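Local coordinates for conserved exported protein (Bacteroides fragilis, PDB 3CLW), which is of unknown function but probably hydrolyses O-glycosidic bonds in carbohydrates, at residues Leu96-Lys101 / Pro133-Arg138; Asp224-Ile229 / Asn269-Val274; Gly233-Leu238 / Tyr279-Pro284; Met255-Gly260 / Leu299-His304. One frame throughout, in Å; residues are numbered along the deposited sequence.

Contact 1 (Leu96-Lys101 / Pro133-Arg138); sequences LSPDGK and PYFMTR
Pro98 sets its CA over one face of the Phe135 ring in a CH-pi contact, 3.9 Å from the ring centroid and 9° off the normal, the two side chains crossing at about a right angle. The opposite face of the same ring takes CB of Pro133, which leaves Phe135 clamped between two prolines.

The remaining contacts are apolar or van der Waals. CG of Pro98 lies 3.5 Å from OH of Tyr134. Leu96 comes to the far end of the Phe135 ring, where its CG is 3.6 Å from CZ of Phe135, and its CD2 goes on to CE of Met136 at 3.9 Å. Near the ring plane, the carbonyl O of Leu96 sits 3.3 Å from CE1 of Phe135. Both segments belong to loops that follow parallel strands of the barrel, 68-71 and 125-128, and lead into helices; Phe163 and Phe160 of helix 157-173 pack on Leu96 and Met136.

Among the polar bonds, those of a type I turn from Ser97 to Gly100 hold Pro98, and OD1 of Asp99 closes an Asx turn with Lys101 N. In the other loop, Thr137 OG1 donates to Tyr134 O at 2.6 Å.

Contact 2 (Asp224-Ile229 / Asn269-Val274); sequences DTKILI and NLFNCV
Ile227 and Leu270 face each other in a parallel bridge between strands 226-232 and 270-276, their CA atoms 4.7 Å apart. Two backbone bonds hold it: Ile227 N donates to Asn269 O at 2.9 Å, and Phe271 N donates to Ile227 O at 2.9 Å. Beyond Phe271 the corner at Asn272, an inverse gamma turn, interrupts direct pairing, and a water accepts from Ile229 N there.

The side chains sort onto two faces. Ile227, Ile229 and Leu270 point outward to helices 204-221 and 251-256. On the inner face Leu228 and Phe271 lie side by side and point the same way, CD1 of Leu228 being 3.8 Å from CD2 of Phe271; each has CG anti to its backbone N (chi1 179° and -179°). CB of Cys273 lies over one face of the Phe271 ring, offset toward its rim, and Trp309 meets that ring edge-to-face. At the strand start, Lys226 CB packs 3.6 Å from Phe271 CB, while a second water donates to Thr225 O and Asn269 OD1, ND2 of Asn269 being bonded to Ser219 OG.

The water at the corner thus keeps a partner for the buried Ile229 N-H across the break, before direct backbone pairing resumes between Ile229 and Ala275.

Contact 3 (Gly233-Leu238 / Tyr279-Pro284); sequences GDMKYL and YWSAYP
Asp234 and Trp280 meet at about a right angle, with OD2 of Asp234 3.5 Å from CB of Trp280 and near the plane of the indole at its edge. Beside them the carbonyl O of Gly233 approaches CB of Tyr279 to 3.3 Å, in the plane of the phenol ring. Further along, SD of Met235 lies 3.6 Å from OG of Ser281. A water knits the two loops together: it accepts from Met235 N at 2.8 Å, donates to Tyr279 O at 2.6 Å and is also hydrogen-bonded to Ser281 OG.

These loops follow strands 226-232 and 270-276, at the C-terminal ends of neighbouring barrel strands, the end where TIM-barrel enzymes carry their active sites.

In the next shell, Lys236 N donates to OD1 of Asp234 at 3.1 Å in an Asx turn that starts the 3-10 segment 235-238. Ser281 OG is also bonded to Asp278 O. The Tyr279 hydroxyl is hydrogen-bonded to Glu312, and its ring meets that of Tyr313.

Contact 4 (Met255-Gly260 / Leu299-His304); sequences MFYKDG and LSANGH
Tyr257 and Asn302 bring their CA atoms to 5.4 Å where the segment leaving helix 251-256 meets the one leaving helix 285-300. Asn302 makes the direct bond: its ND2 donates to Phe256 O at 2.7 Å, nearly straight at 162°, with the acceptor in the amide plane. A chi1 of 88° sets CG between the backbone N and the carbonyl carbon. The same ND2 bonds Thr306 OG1, while OD1 receives His304 N from above the carbonyl plane in an Asx turn.

CB of Asn302 lies over one face of the Tyr257 ring, 3.8 Å from the centroid, a CH-pi contact offset toward the rim. The phenol OH reaches past it to CB of Ala301 at 3.6 Å and is hydrogen-bonded to Glu298 O. Phe256 CB packs on Leu299 CD1. A water bridges Lys258 N and Asn302 O.

Both segments are turns that leave a helix and lead back toward the next parallel strand, so the contact ties adjacent alpha-to-beta loops on the N-terminal side of the barrel strands.

Contacts 2, 3 and 4 are buried and follow the same two consecutive parts of the barrel: contact 2 pairs the strands, contact 3 joins the loops after them, and contact 4 joins the turns after the following helices. Contact 2 touches both others, through Val274 with Leu238 of contact 3, through Val274 and Ile229 with Phe256 of contact 4, and through a probable hydrogen bond from Asn272 ND2 to His304 O. Contact 1 is a surface contact between earlier loops, its nearest atoms about 15 Å from contact 2. Chemistry differs accordingly: direct backbone bonds in contact 2, van der Waals contacts and water in contact 3, a side-chain amide to carbonyl hydrogen bond with ring packing and water in contact 4, and proline-aromatic packing in contact 1.

Contact 1 (Leu96-Lys101 / Pro133-Arg138)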
loop_
_atom_site.group_PDB
_atom_site.type_symbol
_atom_site.label_atom_id
_atom_site.label_comp_id
_atom_site.label_asym_id
_atom_site.label_seq_id
_atom_site.Cartn_x
_atom_site.Cartn_y
_atom_site.Cartn_z
ATOM N N LEU A 96 -22.943 -7.573 -8.234
ATOM C CA LEU A 96 -23.885 -7.383 -9.321
ATOM C C LEU A 96 -23.895 -8.605 -10.225
ATOM O O LEU A 96 -22.854 -9.183 -10.512
ATOM C CB LEU A 96 -23.551 -6.112 -10.138
ATOM C CG LEU A 96 -24.296 -5.779 -11.437
ATOM C CD1 LEU A 96 -25.756 -5.478 -11.163
ATOM C CD2 LEU A 96 -23.641 -4.545 -12.094
ATOM N N SER A 97 -25.083 -8.972 -10.678
ATOM C CA SER A 97 -25.242 -10.084 -11.577
ATOM C C SER A 97 -25.715 -9.629 -12.977
ATOM O O SER A 97 -26.186 -8.499 -13.164
ATOM C CB SER A 97 -26.189 -11.136 -10.955
ATOM O OG SER A 97 -27.464 -10.577 -10.773
ATOM N N PRO A 98 -25.562 -10.510 -13.986
ATOM C CA PRO A 98 -25.883 -10.079 -15.352
ATOM C C PRO A 98 -27.333 -9.588 -15.547
ATOM O O PRO A 98 -27.578 -8.802 -16.442
ATOM C CB PRO A 98 -25.608 -11.330 -16.185
ATOM C CG PRO A 98 -24.644 -12.142 -15.358
ATOM C CD PRO A 98 -25.091 -11.905 -13.941
ATOM N N ASP A 99 -28.275 -10.032 -14.729
ATOM C CA ASP A 99 -29.612 -9.442 -14.739
ATOM C C ASP A 99 -29.741 -8.053 -14.076
ATOM O O ASP A 99 -30.847 -7.500 -14.011
ATOM C CB ASP A 99 -30.644 -10.405 -14.127
ATOM C CG ASP A 99 -30.386 -10.719 -12.635
ATOM O OD1 ASP A 99 -29.551 -10.069 -11.962
ATOM O OD2 ASP A 99 -31.047 -11.645 -12.131
ATOM N N GLY A 100 -28.635 -7.487 -13.593
ATOM C CA GLY A 100 -28.677 -6.168 -12.978
ATOM C C GLY A 100 -29.153 -6.118 -11.530
ATOM O O GLY A 100 -29.345 -5.048 -10.996
ATOM N N LYS A 101 -29.315 -7.268 -10.885
ATOM C CA LYS A 101 -29.636 -7.319 -9.452
ATOM C C LYS A 101 -28.392 -7.340 -8.552
ATOM O O LYS A 101 -27.325 -7.823 -8.937
ATOM C CB LYS A 101 -30.515 -8.531 -9.119
ATOM C CG LYS A 101 -31.841 -8.571 -9.836
ATOM C CD LYS A 101 -32.624 -7.276 -9.665
ATOM C CE LYS A 101 -34.069 -7.451 -10.159
ATOM N NZ LYS A 101 -34.701 -6.120 -10.459
ATOM N N PRO A 133 -16.985 -6.196 -13.894
ATOM C CA PRO A 133 -17.746 -7.451 -13.797
ATOM C C PRO A 133 -17.677 -8.251 -15.097
ATOM O O PRO A 133 -17.700 -7.654 -16.169
ATOM C CB PRO A 133 -19.174 -6.983 -13.468
ATOM C CG PRO A 133 -18.963 -5.700 -12.734
ATOM C CD PRO A 133 -17.761 -5.042 -13.393
ATOM N N TYR A 134 -17.548 -9.584 -14.997
ATOM C CA TYR A 134 -17.305 -10.383 -16.198
ATOM C C TYR A 134 -18.250 -10.057 -17.376
ATOM O O TYR A 134 -17.824 -10.017 -18.520
ATOM C CB TYR A 134 -17.282 -11.885 -15.898
ATOM C CG TYR A 134 -18.550 -12.449 -15.370
ATOM C CD1 TYR A 134 -18.876 -12.346 -13.997
ATOM C CD2 TYR A 134 -19.435 -13.110 -16.202
ATOM C CE1 TYR A 134 -20.040 -12.875 -13.493
ATOM C CE2 TYR A 134 -20.630 -13.626 -15.694
ATOM C CZ TYR A 134 -20.917 -13.516 -14.354
ATOM O OH TYR A 134 -22.099 -14.063 -13.842
ATOM N N PHE A 135 -19.517 -9.840 -17.073
ATOM C CA PHE A 135 -20.550 -9.634 -18.069
ATOM C C PHE A 135 -20.509 -8.267 -18.770
ATOM O O PHE A 135 -21.283 -8.035 -19.700
ATOM C CB PHE A 135 -21.944 -9.882 -17.450
ATOM C CG PHE A 135 -22.150 -9.223 -16.101
ATOM C CD1 PHE A 135 -21.902 -9.930 -14.920
ATOM C CD2 PHE A 135 -22.591 -7.890 -16.011
ATOM C CE1 PHE A 135 -22.092 -9.342 -13.691
ATOM C CE2 PHE A 135 -22.778 -7.297 -14.778
ATOM C CZ PHE A 135 -22.520 -8.024 -13.621
ATOM N N MET A 136 -19.626 -7.371 -18.326
ATOM C CA MET A 136 -19.451 -6.042 -18.912
ATOM C C MET A 136 -18.229 -6.052 -19.814
ATOM O O MET A 136 -17.940 -5.064 -20.458
ATOM C CB MET A 136 -19.151 -4.987 -17.819
ATOM C CG MET A 136 -20.336 -4.564 -16.946
ATOM S SD MET A 136 -20.073 -3.005 -16.047
ATOM C CE MET A 136 -21.437 -3.232 -15.000
ATOM N N THR A 137 -17.458 -7.131 -19.783
ATOM C CA THR A 137 -16.140 -7.111 -20.423
ATOM C C THR A 137 -16.251 -7.487 -21.900
ATOM O O THR A 137 -17.310 -7.939 -22.337
ATOM C CB THR A 137 -15.181 -8.070 -19.726
ATOM O OG1 THR A 137 -15.686 -9.401 -19.851
ATOM C CG2 THR A 137 -15.030 -7.705 -18.240
ATOM N N ARG A 138 -15.186 -7.229 -22.667
ATOM C CA ARG A 138 -15.124 -7.637 -24.073
ATOM C C ARG A 138 -14.967 -9.170 -24.220
ATOM O O ARG A 138 -15.526 -9.761 -25.137
ATOM C CB ARG A 138 -14.036 -6.852 -24.836
ATOM C CG ARG A 138 -14.449 -5.377 -25.123
ATOM C CD ARG A 138 -13.468 -4.575 -25.962
ATOM N NE ARG A 138 -12.136 -4.458 -25.348
ATOM C CZ ARG A 138 -11.068 -5.182 -25.706
ATOM N NH1 ARG A 138 -11.158 -6.072 -26.678
ATOM N NH2 ARG A 138 -9.895 -5.008 -25.104
#

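Contact 2 (Asp224-Ile229 / Asn269-Val274)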
loop_
_atom_site.group_PDB
_atom_site.type_symbol
_atom_site.label_atom_id
_atom_site.label_comp_id
_atom_site.label_asym_id
_atom_site.label_seq_id
_atom_site.Cartn_x
_atom_site.Cartn_y
_atom_site.Cartn_z
ATOM N N ASP A 224 -19.151 11.127 -0.199
ATOM C CA ASP A 224 -17.865 11.730 0.120
ATOM C C ASP A 224 -16.724 10.765 -0.219
ATOM O O ASP A 224 -16.048 10.243 0.688
ATOM C CB ASP A 224 -17.849 12.131 1.615
ATOM C CG ASP A 224 -16.651 13.009 1.981
ATOM O OD1 ASP A 224 -15.964 13.512 1.054
ATOM O OD2 ASP A 224 -16.376 13.178 3.196
ATOM N N THR A 225 -16.533 10.516 -1.517
ATOM C CA THR A 225 -15.550 9.547 -2.006
ATOM C C THR A 225 -14.768 10.110 -3.189
ATOM O O THR A 225 -15.337 10.798 -4.013
ATOM C CB THR A 225 -16.247 8.205 -2.464
ATOM O OG1 THR A 225 -17.024 7.646 -1.382
ATOM C CG2 THR A 225 -15.216 7.194 -2.897
ATOM N N LYS A 226 -13.476 9.796 -3.288
ATOM C CA LYS A 226 -12.640 10.295 -4.354
ATOM C C LYS A 226 -11.962 9.210 -5.182
ATOM O O LYS A 226 -11.792 8.066 -4.735
ATOM C CB LYS A 226 -11.605 11.253 -3.779
ATOM C CG LYS A 226 -12.187 12.570 -3.292
ATOM C CD LYS A 226 -11.099 13.347 -2.624
ATOM C CE LYS A 226 -11.610 14.423 -1.657
ATOM N NZ LYS A 226 -12.555 15.434 -2.251
ATOM N N ILE A 227 -11.551 9.588 -6.392
ATOM C CA ILE A 227 -11.087 8.652 -7.410
ATOM C C ILE A 227 -9.568 8.641 -7.458
ATOM O O ILE A 227 -8.952 9.692 -7.627
ATOM C CB ILE A 227 -11.589 9.056 -8.814
ATOM C CG1 ILE A 227 -13.117 9.242 -8.840
ATOM C CG2 ILE A 227 -11.102 8.062 -9.872
ATOM C CD1 ILE A 227 -13.574 10.178 -9.997
ATOM N N LEU A 228 -8.983 7.447 -7.340
ATOM C CA LEU A 228 -7.533 7.278 -7.331
ATOM C C LEU A 228 -7.054 6.475 -8.526
ATOM O O LEU A 228 -7.540 5.365 -8.769
ATOM C CB LEU A 228 -7.058 6.595 -6.024
ATOM C CG LEU A 228 -5.532 6.357 -5.945
ATOM C CD1 LEU A 228 -4.727 7.673 -5.957
ATOM C CD2 LEU A 228 -5.109 5.471 -4.764
ATOM N N ILE A 229 -6.078 7.038 -9.245
ATOM C CA ILE A 229 -5.450 6.391 -10.398
ATOM C C ILE A 229 -3.962 6.706 -10.335
ATOM O O ILE A 229 -3.569 7.573 -9.589
ATOM C CB ILE A 229 -6.101 6.902 -11.751
ATOM C CG1 ILE A 229 -5.943 8.420 -11.883
ATOM C CG2 ILE A 229 -7.588 6.517 -11.806
ATOM C CD1 ILE A 229 -5.918 8.934 -13.296
ATOM N N ASN A 269 -14.201 15.226 -8.378
ATOM C CA ASN A 269 -14.169 14.092 -7.441
ATOM C C ASN A 269 -12.901 13.264 -7.538
ATOM O O ASN A 269 -12.809 12.184 -6.939
ATOM C CB ASN A 269 -15.423 13.223 -7.586
ATOM C CG ASN A 269 -16.671 13.977 -7.249
ATOM O OD1 ASN A 269 -16.764 14.563 -6.172
ATOM N ND2 ASN A 269 -17.648 13.965 -8.155
ATOM N N LEU A 270 -11.930 13.782 -8.295
ATOM C CA LEU A 270 -10.604 13.183 -8.366
ATOM C C LEU A 270 -9.908 13.378 -7.035
ATOM O O LEU A 270 -9.898 14.489 -6.495
ATOM C CB LEU A 270 -9.756 13.841 -9.447
ATOM C CG LEU A 270 -8.349 13.234 -9.683
ATOM C CD1 LEU A 270 -8.373 11.957 -10.532
ATOM C CD2 LEU A 270 -7.380 14.298 -10.291
ATOM N N PHE A 271 -9.325 12.303 -6.512
ATOM C CA PHE A 271 -8.357 12.438 -5.449
ATOM C C PHE A 271 -7.073 12.973 -6.066
ATOM O O PHE A 271 -6.496 12.334 -6.966
ATOM C CB PHE A 271 -8.114 11.086 -4.781
ATOM C CG PHE A 271 -7.128 11.138 -3.653
ATOM C CD1 PHE A 271 -7.056 12.261 -2.807
ATOM C CD2 PHE A 271 -6.300 10.036 -3.388
ATOM C CE1 PHE A 271 -6.150 12.290 -1.744
ATOM C CE2 PHE A 271 -5.383 10.074 -2.330
ATOM C CZ PHE A 271 -5.305 11.210 -1.529
ATOM N N ASN A 272 -6.618 14.132 -5.576
ATOM C CA ASN A 272 -5.497 14.829 -6.182
ATOM C C ASN A 272 -4.176 14.219 -5.727
ATOM O O ASN A 272 -3.486 14.746 -4.845
ATOM C CB ASN A 272 -5.568 16.351 -5.890
ATOM C CG ASN A 272 -4.422 17.146 -6.536
ATOM O OD1 ASN A 272 -3.939 16.809 -7.620
ATOM N ND2 ASN A 272 -3.990 18.204 -5.856
ATOM N N CYS A 273 -3.826 13.130 -6.397
ATOM C CA CYS A 273 -2.806 12.187 -5.949
ATOM C C CYS A 273 -2.588 11.197 -7.080
ATOM O O CYS A 273 -3.534 10.767 -7.746
ATOM C CB CYS A 273 -3.287 11.429 -4.695
ATOM S SG CYS A 273 -2.118 10.253 -3.997
ATOM N N VAL A 274 -1.331 10.848 -7.306
ATOM C CA VAL A 274 -0.945 9.815 -8.274
ATOM C C VAL A 274 -0.549 8.550 -7.482
ATOM O O VAL A 274 0.234 8.631 -6.533
ATOM C CB VAL A 274 0.258 10.312 -9.104
ATOM C CG1 VAL A 274 0.792 9.236 -10.058
ATOM C CG2 VAL A 274 -0.084 11.578 -9.851
HETATM O O HOH W 1 -15.777 13.640 -3.624
HETATM O O HOH W 2 -5.755 10.106 -8.529
#

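Contact 3 (Gly233-Leu238 / Tyr279-Pro284)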
loop_
_atom_site.group_PDB
_atom_site.type_symbol
_atom_site.label_atom_id
_atom_site.label_comp_id
_atom_site.label_asym_id
_atom_site.label_seq_id
_atom_site.Cartn_x
_atom_site.Cartn_y
_atom_site.Cartn_z
ATOM N N GLY A 233 2.032 -0.599 -12.486
ATOM C CA GLY A 233 2.839 -1.648 -11.865
ATOM C C GLY A 233 4.289 -1.308 -11.597
ATOM O O GLY A 233 4.939 -1.928 -10.757
ATOM N N ASP A 234 4.793 -0.314 -12.316
ATOM C CA ASP A 234 6.198 0.092 -12.260
ATOM C C ASP A 234 6.195 1.616 -12.329
ATOM O O ASP A 234 5.490 2.206 -13.176
ATOM C CB ASP A 234 6.974 -0.540 -13.441
ATOM C CG ASP A 234 8.504 -0.384 -13.319
ATOM O OD1 ASP A 234 8.984 0.696 -12.913
ATOM O OD2 ASP A 234 9.233 -1.339 -13.665
ATOM N N MET A 235 6.963 2.262 -11.444
ATOM C CA MET A 235 6.987 3.730 -11.386
ATOM C C MET A 235 7.505 4.347 -12.722
ATOM O O MET A 235 7.369 5.534 -12.946
ATOM C CB MET A 235 7.825 4.219 -10.190
ATOM C CG MET A 235 7.172 4.099 -8.797
ATOM S SD MET A 235 8.395 4.019 -7.439
ATOM C CE MET A 235 7.374 4.633 -6.110
ATOM N N LYS A 236 8.076 3.530 -13.606
ATOM C CA LYS A 236 8.664 4.065 -14.857
ATOM C C LYS A 236 7.571 4.560 -15.790
ATOM O O LYS A 236 7.788 5.483 -16.543
ATOM C CB LYS A 236 9.590 3.064 -15.562
ATOM C CG LYS A 236 8.874 1.948 -16.272
ATOM C CD LYS A 236 9.819 0.922 -16.842
ATOM C CE LYS A 236 9.011 -0.239 -17.404
ATOM N NZ LYS A 236 9.847 -1.258 -18.139
ATOM N N TYR A 237 6.379 3.974 -15.678
ATOM C CA TYR A 237 5.215 4.412 -16.444
ATOM C C TYR A 237 4.693 5.793 -16.030
ATOM O O TYR A 237 3.789 6.325 -16.653
ATOM C CB TYR A 237 4.126 3.360 -16.354
ATOM C CG TYR A 237 4.484 2.098 -17.085
ATOM C CD1 TYR A 237 4.298 1.994 -18.476
ATOM C CD2 TYR A 237 5.018 0.999 -16.405
ATOM C CE1 TYR A 237 4.635 0.825 -19.148
ATOM C CE2 TYR A 237 5.340 -0.156 -17.070
ATOM C CZ TYR A 237 5.160 -0.242 -18.442
ATOM O OH TYR A 237 5.488 -1.415 -19.099
ATOM N N LEU A 238 5.243 6.359 -14.963
ATOM C CA LEU A 238 4.871 7.714 -14.578
ATOM C C LEU A 238 5.489 8.778 -15.527
ATOM O O LEU A 238 5.051 9.932 -15.549
ATOM C CB LEU A 238 5.258 7.990 -13.127
ATOM C CG LEU A 238 4.476 7.181 -12.060
ATOM C CD1 LEU A 238 4.862 7.596 -10.699
ATOM C CD2 LEU A 238 2.948 7.281 -12.240
ATOM N N TYR A 279 7.119 -1.978 -7.273
ATOM C CA TYR A 279 7.718 -3.108 -7.973
ATOM C C TYR A 279 8.833 -2.717 -8.960
ATOM O O TYR A 279 8.732 -1.698 -9.622
ATOM C CB TYR A 279 6.631 -3.892 -8.708
ATOM C CG TYR A 279 5.570 -4.482 -7.791
ATOM C CD1 TYR A 279 5.887 -5.540 -6.914
ATOM C CD2 TYR A 279 4.262 -4.008 -7.811
ATOM C CE1 TYR A 279 4.930 -6.100 -6.073
ATOM C CE2 TYR A 279 3.286 -4.564 -6.972
ATOM C CZ TYR A 279 3.636 -5.622 -6.102
ATOM O OH TYR A 279 2.708 -6.205 -5.278
ATOM N N TRP A 280 9.886 -3.542 -9.023
ATOM C CA TRP A 280 11.011 -3.428 -9.983
ATOM C C TRP A 280 11.856 -2.169 -9.900
ATOM O O TRP A 280 12.637 -1.881 -10.799
ATOM C CB TRP A 280 10.556 -3.687 -11.426
ATOM C CG TRP A 280 9.536 -4.738 -11.498
ATOM C CD1 TRP A 280 8.240 -4.579 -11.880
ATOM C CD2 TRP A 280 9.692 -6.115 -11.121
ATOM N NE1 TRP A 280 7.565 -5.780 -11.775
ATOM C CE2 TRP A 280 8.429 -6.741 -11.306
ATOM C CE3 TRP A 280 10.776 -6.888 -10.649
ATOM C CZ2 TRP A 280 8.215 -8.116 -11.049
ATOM C CZ3 TRP A 280 10.567 -8.263 -10.362
ATOM C CH2 TRP A 280 9.289 -8.860 -10.572
ATOM N N SER A 281 11.728 -1.419 -8.825
ATOM C CA SER A 281 12.465 -0.180 -8.713
ATOM C C SER A 281 13.102 -0.050 -7.332
ATOM O O SER A 281 13.588 1.018 -6.967
ATOM C CB SER A 281 11.564 1.034 -9.039
ATOM O OG SER A 281 10.502 1.213 -8.090
ATOM N N ALA A 282 13.087 -1.138 -6.566
ATOM C CA ALA A 282 13.609 -1.101 -5.180
ATOM C C ALA A 282 15.061 -1.537 -5.061
ATOM O O ALA A 282 15.635 -1.476 -3.977
ATOM C CB ALA A 282 12.732 -1.914 -4.244
ATOM N N TYR A 283 15.641 -1.957 -6.186
ATOM C CA TYR A 283 17.019 -2.429 -6.289
ATOM C C TYR A 283 17.476 -2.262 -7.734
ATOM O O TYR A 283 16.674 -2.496 -8.646
ATOM C CB TYR A 283 17.078 -3.906 -5.897
ATOM C CG TYR A 283 18.467 -4.514 -5.891
ATOM C CD1 TYR A 283 19.243 -4.490 -4.739
ATOM C CD2 TYR A 283 19.001 -5.112 -7.042
ATOM C CE1 TYR A 283 20.496 -5.038 -4.708
ATOM C CE2 TYR A 283 20.274 -5.668 -7.027
ATOM C CZ TYR A 283 21.014 -5.627 -5.847
ATOM O OH TYR A 283 22.283 -6.178 -5.786
ATOM N N PRO A 284 18.752 -1.852 -7.959
ATOM C CA PRO A 284 19.723 -1.463 -6.937
ATOM C C PRO A 284 19.459 -0.073 -6.397
ATOM O O PRO A 284 18.551 0.610 -6.873
ATOM C CB PRO A 284 21.070 -1.520 -7.684
ATOM C CG PRO A 284 20.725 -1.222 -9.084
ATOM C CD PRO A 284 19.347 -1.798 -9.312
HETATM O O HOH W 3 8.040 0.835 -9.335
#

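Contact 4 (Met255-Gly260 / Leu299-His304)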
loop_
_atom_site.group_PDB
_atom_site.type_symbol
_atom_site.label_atom_id
_atom_site.label_comp_id
_atom_site.label_asym_id
_atom_site.label_seq_id
_atom_site.Cartn_x
_atom_site.Cartn_y
_atom_site.Cartn_z
ATOM N N MET A 255 -1.551 13.271 -17.595
ATOM C CA MET A 255 -2.758 13.162 -16.748
ATOM C C MET A 255 -2.791 14.168 -15.592
ATOM O O MET A 255 -3.876 14.594 -15.179
ATOM C CB MET A 255 -2.970 11.713 -16.227
ATOM C CG MET A 255 -3.153 10.635 -17.344
ATOM S SD MET A 255 -3.959 9.042 -16.982
ATOM C CE MET A 255 -5.645 9.569 -17.116
ATOM N N PHE A 256 -1.621 14.542 -15.070
ATOM C CA PHE A 256 -1.572 15.373 -13.875
ATOM C C PHE A 256 -0.870 16.741 -14.068
ATOM O O PHE A 256 -0.436 17.372 -13.096
ATOM C CB PHE A 256 -0.995 14.568 -12.696
ATOM C CG PHE A 256 -1.900 13.428 -12.229
ATOM C CD1 PHE A 256 -1.800 12.160 -12.786
ATOM C CD2 PHE A 256 -2.865 13.647 -11.231
ATOM C CE1 PHE A 256 -2.643 11.117 -12.343
ATOM C CE2 PHE A 256 -3.701 12.615 -10.784
ATOM C CZ PHE A 256 -3.600 11.355 -11.342
ATOM N N TYR A 257 -0.776 17.178 -15.327
ATOM C CA TYR A 257 -0.504 18.587 -15.690
ATOM C C TYR A 257 -1.751 19.164 -16.350
ATOM O O TYR A 257 -2.530 18.441 -16.965
ATOM C CB TYR A 257 0.696 18.708 -16.634
ATOM C CG TYR A 257 2.019 18.802 -15.918
ATOM C CD1 TYR A 257 2.860 19.917 -16.098
ATOM C CD2 TYR A 257 2.436 17.791 -15.054
ATOM C CE1 TYR A 257 4.089 20.017 -15.430
ATOM C CE2 TYR A 257 3.634 17.874 -14.385
ATOM C CZ TYR A 257 4.471 18.988 -14.566
ATOM O OH TYR A 257 5.676 19.058 -13.889
ATOM N N LYS A 258 -1.953 20.463 -16.222
ATOM C CA LYS A 258 -3.229 21.031 -16.632
ATOM C C LYS A 258 -3.381 21.057 -18.137
ATOM O O LYS A 258 -4.497 21.053 -18.642
ATOM C CB LYS A 258 -3.492 22.389 -15.966
ATOM C CG LYS A 258 -3.355 23.612 -16.820
ATOM C CD LYS A 258 -3.707 24.872 -15.986
ATOM C CE LYS A 258 -3.641 26.183 -16.834
ATOM N NZ LYS A 258 -2.246 26.730 -16.962
ATOM N N ASP A 259 -2.265 21.019 -18.850
ATOM C CA ASP A 259 -2.298 21.006 -20.308
ATOM C C ASP A 259 -2.010 19.622 -20.880
ATOM O O ASP A 259 -1.774 19.498 -22.065
ATOM C CB ASP A 259 -1.295 22.031 -20.878
ATOM C CG ASP A 259 0.149 21.756 -20.417
ATOM O OD1 ASP A 259 0.346 21.319 -19.230
ATOM O OD2 ASP A 259 1.083 21.978 -21.232
ATOM N N GLY A 260 -2.036 18.576 -20.049
ATOM C CA GLY A 260 -1.767 17.223 -20.532
ATOM C C GLY A 260 -2.903 16.701 -21.385
ATOM O O GLY A 260 -4.058 17.025 -21.141
ATOM N N LEU A 299 6.413 15.727 -10.400
ATOM C CA LEU A 299 5.072 15.916 -9.822
ATOM C C LEU A 299 4.926 17.250 -9.120
ATOM O O LEU A 299 3.885 17.878 -9.231
ATOM C CB LEU A 299 4.659 14.756 -8.896
ATOM C CG LEU A 299 3.181 14.573 -8.555
ATOM C CD1 LEU A 299 2.248 14.595 -9.773
ATOM C CD2 LEU A 299 3.001 13.280 -7.741
ATOM N N SER A 300 5.936 17.691 -8.386
ATOM C CA SER A 300 5.765 18.942 -7.632
ATOM C C SER A 300 5.769 20.214 -8.526
ATOM O O SER A 300 5.276 21.266 -8.128
ATOM C CB SER A 300 6.791 19.047 -6.508
ATOM O OG SER A 300 8.091 19.219 -7.046
ATOM N N ALA A 301 6.309 20.113 -9.736
ATOM C CA ALA A 301 6.266 21.247 -10.675
ATOM C C ALA A 301 4.925 21.351 -11.446
ATOM O O ALA A 301 4.785 22.189 -12.331
ATOM C CB ALA A 301 7.469 21.187 -11.638
ATOM N N ASN A 302 3.927 20.530 -11.099
ATOM C CA ASN A 302 2.618 20.616 -11.767
ATOM C C ASN A 302 1.750 21.798 -11.303
ATOM O O ASN A 302 0.695 22.085 -11.887
ATOM C CB ASN A 302 1.874 19.260 -11.689
ATOM C CG ASN A 302 1.023 19.092 -10.433
ATOM O OD1 ASN A 302 1.253 19.717 -9.414
ATOM N ND2 ASN A 302 0.012 18.244 -10.529
ATOM N N GLY A 303 2.192 22.466 -10.236
ATOM C CA GLY A 303 1.536 23.683 -9.759
ATOM C C GLY A 303 0.195 23.423 -9.100
ATOM O O GLY A 303 -0.639 24.328 -8.972
ATOM N N HIS A 304 -0.005 22.177 -8.666
ATOM C CA HIS A 304 -1.312 21.741 -8.170
ATOM C C HIS A 304 -1.327 21.079 -6.790
ATOM O O HIS A 304 -2.410 20.714 -6.279
ATOM C CB HIS A 304 -1.946 20.826 -9.197
ATOM C CG HIS A 304 -3.125 21.426 -9.868
ATOM N ND1 HIS A 304 -3.021 22.221 -10.995
ATOM C CD2 HIS A 304 -4.445 21.344 -9.576
ATOM C CE1 HIS A 304 -4.232 22.599 -11.371
ATOM N NE2 HIS A 304 -5.113 22.079 -10.526
HETATM O O HOH W 4 -0.027 21.734 -14.413
#